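Side-chain contacts in monalysin (Pseudomonas entomophila, PDB 4MKQ), which forms beta-barrel pores in membranes, killing host cells and contributing to the virulence of this bacterium against Drosophila by damaging the intestine: residues 3-8 / 152-157; 18-23 / 28-33. All coordinates share one frame; numbering follows the deposited sequence.

Interaction 1: residues 3-8 / 152-157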
# COMPACT_ATOMS: atom_id res chain seq x y z
N ARG A 3 17.21 -26.54 -12.75
CA ARG A 3 17.85 -25.35 -12.19
C ARG A 3 17.31 -25.18 -10.76
O ARG A 3 18.00 -24.62 -9.91
CB ARG A 3 17.49 -24.13 -13.05
CG ARG A 3 18.29 -22.87 -12.76
CD ARG A 3 17.81 -21.69 -13.59
NE ARG A 3 18.32 -21.72 -14.96
CZ ARG A 3 19.45 -21.13 -15.35
NH1 ARG A 3 20.20 -20.47 -14.48
NH2 ARG A 3 19.84 -21.21 -16.61
N PHE A 4 16.08 -25.68 -10.52
CA PHE A 4 15.38 -25.68 -9.24
C PHE A 4 16.13 -26.46 -8.16
O PHE A 4 16.14 -26.05 -7.00
CB PHE A 4 13.95 -26.20 -9.39
CG PHE A 4 12.90 -25.12 -9.43
CD1 PHE A 4 12.32 -24.64 -8.25
CD2 PHE A 4 12.48 -24.57 -10.64
CE1 PHE A 4 11.34 -23.65 -8.29
CE2 PHE A 4 11.51 -23.57 -10.67
CZ PHE A 4 10.95 -23.12 -9.50
N ASP A 5 16.78 -27.57 -8.56
CA ASP A 5 17.58 -28.41 -7.67
C ASP A 5 18.89 -27.72 -7.30
O ASP A 5 19.39 -27.93 -6.19
CB ASP A 5 17.86 -29.78 -8.31
CG ASP A 5 18.25 -30.83 -7.29
OD1 ASP A 5 17.40 -31.16 -6.43
OD2 ASP A 5 19.41 -31.31 -7.34
N GLN A 6 19.41 -26.87 -8.20
CA GLN A 6 20.65 -26.10 -8.01
C GLN A 6 20.49 -24.97 -6.99
O GLN A 6 21.50 -24.50 -6.45
CB GLN A 6 21.16 -25.55 -9.34
CG GLN A 6 21.86 -26.57 -10.22
CD GLN A 6 21.97 -26.10 -11.65
OE1 GLN A 6 22.58 -25.06 -11.95
NE2 GLN A 6 21.39 -26.86 -12.57
N TYR A 7 19.23 -24.52 -6.74
CA TYR A 7 18.94 -23.44 -5.79
C TYR A 7 19.35 -23.83 -4.37
O TYR A 7 19.05 -24.95 -3.93
CB TYR A 7 17.45 -23.04 -5.82
CG TYR A 7 16.94 -22.45 -7.12
CD1 TYR A 7 17.73 -21.58 -7.87
CD2 TYR A 7 15.64 -22.68 -7.55
CE1 TYR A 7 17.26 -21.02 -9.06
CE2 TYR A 7 15.15 -22.12 -8.73
CZ TYR A 7 15.97 -21.29 -9.48
OH TYR A 7 15.49 -20.74 -10.65
N PRO A 8 20.07 -22.95 -3.64
CA PRO A 8 20.47 -23.29 -2.27
C PRO A 8 19.33 -23.20 -1.27
O PRO A 8 18.25 -22.73 -1.61
CB PRO A 8 21.56 -22.27 -1.96
CG PRO A 8 21.18 -21.09 -2.74
CD PRO A 8 20.52 -21.59 -4.00
N SER A 152 8.13 -36.45 2.52
CA SER A 152 9.53 -36.32 2.12
C SER A 152 9.68 -35.71 0.72
O SER A 152 8.71 -35.64 -0.04
CB SER A 152 10.24 -37.66 2.20
OG SER A 152 9.72 -38.59 1.25
N GLY A 153 10.90 -35.28 0.41
CA GLY A 153 11.28 -34.65 -0.84
C GLY A 153 12.29 -33.57 -0.57
O GLY A 153 13.27 -33.80 0.16
N HIS A 154 12.05 -32.36 -1.10
CA HIS A 154 12.94 -31.23 -0.84
C HIS A 154 12.63 -30.55 0.50
O HIS A 154 13.35 -29.64 0.92
CB HIS A 154 12.97 -30.24 -2.01
CG HIS A 154 14.04 -30.56 -3.01
ND1 HIS A 154 13.75 -31.30 -4.13
CD2 HIS A 154 15.36 -30.30 -2.99
CE1 HIS A 154 14.90 -31.43 -4.79
NE2 HIS A 154 15.90 -30.90 -4.11
N PHE A 155 11.56 -31.02 1.18
CA PHE A 155 11.08 -30.56 2.48
C PHE A 155 10.11 -31.59 3.08
O PHE A 155 9.60 -32.46 2.37
CB PHE A 155 10.38 -29.19 2.36
CG PHE A 155 9.03 -29.18 1.68
CD1 PHE A 155 7.86 -29.39 2.42
CD2 PHE A 155 8.91 -28.92 0.32
CE1 PHE A 155 6.61 -29.37 1.80
CE2 PHE A 155 7.66 -28.90 -0.29
CZ PHE A 155 6.52 -29.11 0.45
N SER A 156 9.80 -31.43 4.38
CA SER A 156 8.84 -32.25 5.12
C SER A 156 8.23 -31.43 6.25
O SER A 156 8.88 -30.54 6.79
CB SER A 156 9.48 -33.52 5.64
OG SER A 156 10.36 -33.30 6.73
N PHE A 157 6.97 -31.72 6.58
CA PHE A 157 6.26 -31.04 7.66
C PHE A 157 6.62 -31.64 9.00
O PHE A 157 6.83 -32.85 9.11
CB PHE A 157 4.74 -31.17 7.47
CG PHE A 157 4.13 -30.45 6.30
CD1 PHE A 157 3.99 -31.08 5.07
CD2 PHE A 157 3.62 -29.16 6.44
CE1 PHE A 157 3.39 -30.42 4.00
CE2 PHE A 157 3.03 -28.50 5.37
CZ PHE A 157 2.92 -29.14 4.15
O HOH W 1 18.42 -29.00 -3.81
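Asp-5 and His-154 alone join residues 3-8 to residues 152-157, tying the weakly bonded helical turn at about residues 3-6 to the chain just beyond the short strand 152-153. The protein has the aerolysin-like pore-forming toxin fold, here without its membrane-spanning segment, and the contact lies on its surface, burying only 72 Å². Along 3-8, Arg-3 contributes its carbonyl: Arg-3 O stands 3.5 Å above the plane of the Tyr-7 ring, over its centre. Phe-4 turns its ring inward among Phe-56, Leu-132 and helix 134-144, while Phe-4 O accepts a hydrogen bond from Trp-31 NE1. Asp-5 is the residue that crosses. Its CG lies anti to the backbone N (chi1 -160°), and the carboxylate reaches the imidazole edge near the ring plane, the two planes being 75° apart. OD1 of Asp-5 is 2.8 Å from NE2 of His-154. The oxygen is close to the ring plane but well off the line of the N-H, and the N-H...O angle of 119° makes the hydrogen bond a weak one. A carboxylate so near could favour a protonated imidazole. Both residues also touch a crystal neighbour. Farther along, Tyr-7 CE2 lies over one face of the Phe-4 ring, offset toward its rim. The imidazole of His-154 also stacks on Trp-31. A water adds a second bridge, donating to Asp-5 O at 2.8 Å and weakly accepting from His-154 NE2 at 3.2 Å.

Interaction 2: residues 18-23 / 28-33; sequences GYLLDY and QGCWVD
Leu-20 and Tyr-19, side by side on the last turn of helix 13-20, press on the beginning of strand 29-43 at Gly-29 and Cys-30. The Leu-20 methyl CD2 lies 3.7 Å from Gly-29 CA, against the backbone of that residue. Its other methyl, CD1, meets Cys-30 SG at 4.2 Å, so the fork of the leucine spans two consecutive strand residues. Tyr-19 comes in beside it. Its CE2 is 3.8 Å from Cys-30 CB, an oblique approach, whereas Gly-29 O lies at the ring edge, in plane, 3.6 Å from that same CE2. The sulfur of Cys-30 is 5.4 Å from the centroid of the Tyr-19 ring and 66° off its normal, a sulfur-aromatic contact of oblique type. No direct hydrogen bond crosses between the segments, but a water does: it donates to Gly-29 O at 2.7 Å and also bonds Tyr-19 OH. These elements belong to a beta-alpha-beta unit in which strand 9-10 runs parallel to strand 29-43 and helix 13-20 connects them. The two helix side chains reach the strand along different paths: CG of Tyr-19 is anti to the backbone N (chi1 172°), while CG of Leu-20 is anti to the carbonyl carbon (chi1 -62°). Beyond this shell, Leu-20 also packs on Ala-57 of the adjacent strand 46-65, and Tyr-19 touches Pro-8 and Lys-10. Backbone hydrogen bonds of Cys-30 with Ala-57, and of Trp-31 with Pro-8 and Lys-10, fix the strand between its neighbours. Past the helix, Leu-21 centres an inverse gamma turn, where Asp-22 N bonds Leu-20 O at 2.9 Å.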
# COMPACT_ATOMS: atom_id res chain seq x y z
N GLY A 18 18.73 -11.40 2.25
CA GLY A 18 20.14 -11.14 1.97
C GLY A 18 20.67 -11.85 0.74
O GLY A 18 21.42 -11.25 -0.05
N TYR A 19 20.25 -13.11 0.54
CA TYR A 19 20.66 -13.92 -0.61
C TYR A 19 19.96 -13.47 -1.90
O TYR A 19 20.63 -13.30 -2.92
CB TYR A 19 20.43 -15.42 -0.34
CG TYR A 19 20.65 -16.30 -1.55
CD1 TYR A 19 21.93 -16.57 -2.02
CD2 TYR A 19 19.58 -16.83 -2.26
CE1 TYR A 19 22.15 -17.34 -3.16
CE2 TYR A 19 19.77 -17.59 -3.41
CZ TYR A 19 21.06 -17.84 -3.86
OH TYR A 19 21.27 -18.60 -4.98
N LEU A 20 18.62 -13.30 -1.86
CA LEU A 20 17.80 -12.94 -3.01
C LEU A 20 17.94 -11.49 -3.45
O LEU A 20 18.24 -11.23 -4.61
CB LEU A 20 16.32 -13.31 -2.79
CG LEU A 20 15.98 -14.79 -2.60
CD1 LEU A 20 14.52 -14.96 -2.28
CD2 LEU A 20 16.34 -15.61 -3.82
N LEU A 21 17.68 -10.54 -2.52
CA LEU A 21 17.73 -9.10 -2.79
C LEU A 21 19.17 -8.58 -2.78
O LEU A 21 19.52 -7.67 -2.02
CB LEU A 21 16.83 -8.30 -1.82
CG LEU A 21 15.36 -8.69 -1.74
CD1 LEU A 21 14.76 -8.24 -0.43
CD2 LEU A 21 14.56 -8.14 -2.90
N ASP A 22 20.01 -9.18 -3.63
CA ASP A 22 21.41 -8.83 -3.82
C ASP A 22 21.44 -7.92 -5.04
O ASP A 22 21.07 -8.35 -6.13
CB ASP A 22 22.26 -10.10 -4.05
CG ASP A 22 23.77 -9.92 -4.02
OD1 ASP A 22 24.25 -8.83 -4.40
OD2 ASP A 22 24.47 -10.88 -3.63
N TYR A 23 21.84 -6.64 -4.87
CA TYR A 23 21.88 -5.68 -5.97
C TYR A 23 22.92 -6.03 -7.05
O TYR A 23 22.66 -5.79 -8.23
CB TYR A 23 22.07 -4.24 -5.47
CG TYR A 23 23.47 -3.89 -5.02
CD1 TYR A 23 23.87 -4.07 -3.70
CD2 TYR A 23 24.39 -3.33 -5.91
CE1 TYR A 23 25.16 -3.74 -3.28
CE2 TYR A 23 25.69 -3.03 -5.51
CZ TYR A 23 26.06 -3.22 -4.20
OH TYR A 23 27.34 -2.89 -3.80
N GLN A 28 17.19 -15.80 -8.57
CA GLN A 28 15.85 -16.26 -8.92
C GLN A 28 15.08 -16.81 -7.73
O GLN A 28 13.96 -16.37 -7.46
CB GLN A 28 15.89 -17.29 -10.06
CG GLN A 28 16.24 -16.71 -11.41
CD GLN A 28 16.21 -17.78 -12.47
OE1 GLN A 28 17.09 -18.63 -12.55
NE2 GLN A 28 15.17 -17.76 -13.29
N GLY A 29 15.68 -17.75 -7.02
CA GLY A 29 15.05 -18.37 -5.87
C GLY A 29 15.98 -19.16 -4.97
O GLY A 29 17.17 -19.34 -5.27
N CYS A 30 15.43 -19.61 -3.85
CA CYS A 30 16.10 -20.43 -2.84
C CYS A 30 15.07 -21.24 -2.08
O CYS A 30 13.92 -20.81 -1.93
CB CYS A 30 16.96 -19.57 -1.90
SG CYS A 30 16.01 -18.55 -0.73
N TRP A 31 15.47 -22.43 -1.62
CA TRP A 31 14.63 -23.29 -0.80
C TRP A 31 14.67 -22.72 0.62
O TRP A 31 15.64 -22.06 0.98
CB TRP A 31 15.14 -24.74 -0.84
CG TRP A 31 14.90 -25.41 -2.17
CD1 TRP A 31 15.78 -25.49 -3.21
CD2 TRP A 31 13.69 -26.04 -2.61
NE1 TRP A 31 15.20 -26.14 -4.27
CE2 TRP A 31 13.91 -26.49 -3.93
CE3 TRP A 31 12.44 -26.28 -2.02
CZ2 TRP A 31 12.94 -27.18 -4.66
CZ3 TRP A 31 11.47 -26.96 -2.74
CH2 TRP A 31 11.72 -27.40 -4.05
N VAL A 32 13.59 -22.90 1.38
CA VAL A 32 13.51 -22.34 2.73
C VAL A 32 13.31 -23.42 3.78
O VAL A 32 12.37 -24.20 3.69
CB VAL A 32 12.45 -21.20 2.84
CG1 VAL A 32 12.31 -20.69 4.28
CG2 VAL A 32 12.76 -20.04 1.90
N ASP A 33 14.21 -23.45 4.79
CA ASP A 33 14.10 -24.35 5.93
C ASP A 33 13.37 -23.53 6.99
O ASP A 33 13.88 -22.50 7.44
CB ASP A 33 15.48 -24.83 6.42
CG ASP A 33 15.45 -25.86 7.55
OD1 ASP A 33 14.37 -26.45 7.80
OD2 ASP A 33 16.52 -26.12 8.16
O HOH W 2 19.33 -18.89 -6.88

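Interaction 2 is nested along the chain within the loop closed by interaction 1, and their centres lie 14 Å apart. The first is a polar surface contact between segments whose nearest ends are 144 residues apart in sequence; the second is buried, more than twice as large in area, and joins neighbouring elements through mainly apolar packing. Each includes a bridging water at a backbone carbonyl, but only interaction 1 has a direct hydrogen bond across its segments. Residues 3-8 lie beside strand 29-43, one of the elements of interaction 2, and Pro-8 also packs against Tyr-19 of helix 13-20. Residues 3-8 therefore border both contacts.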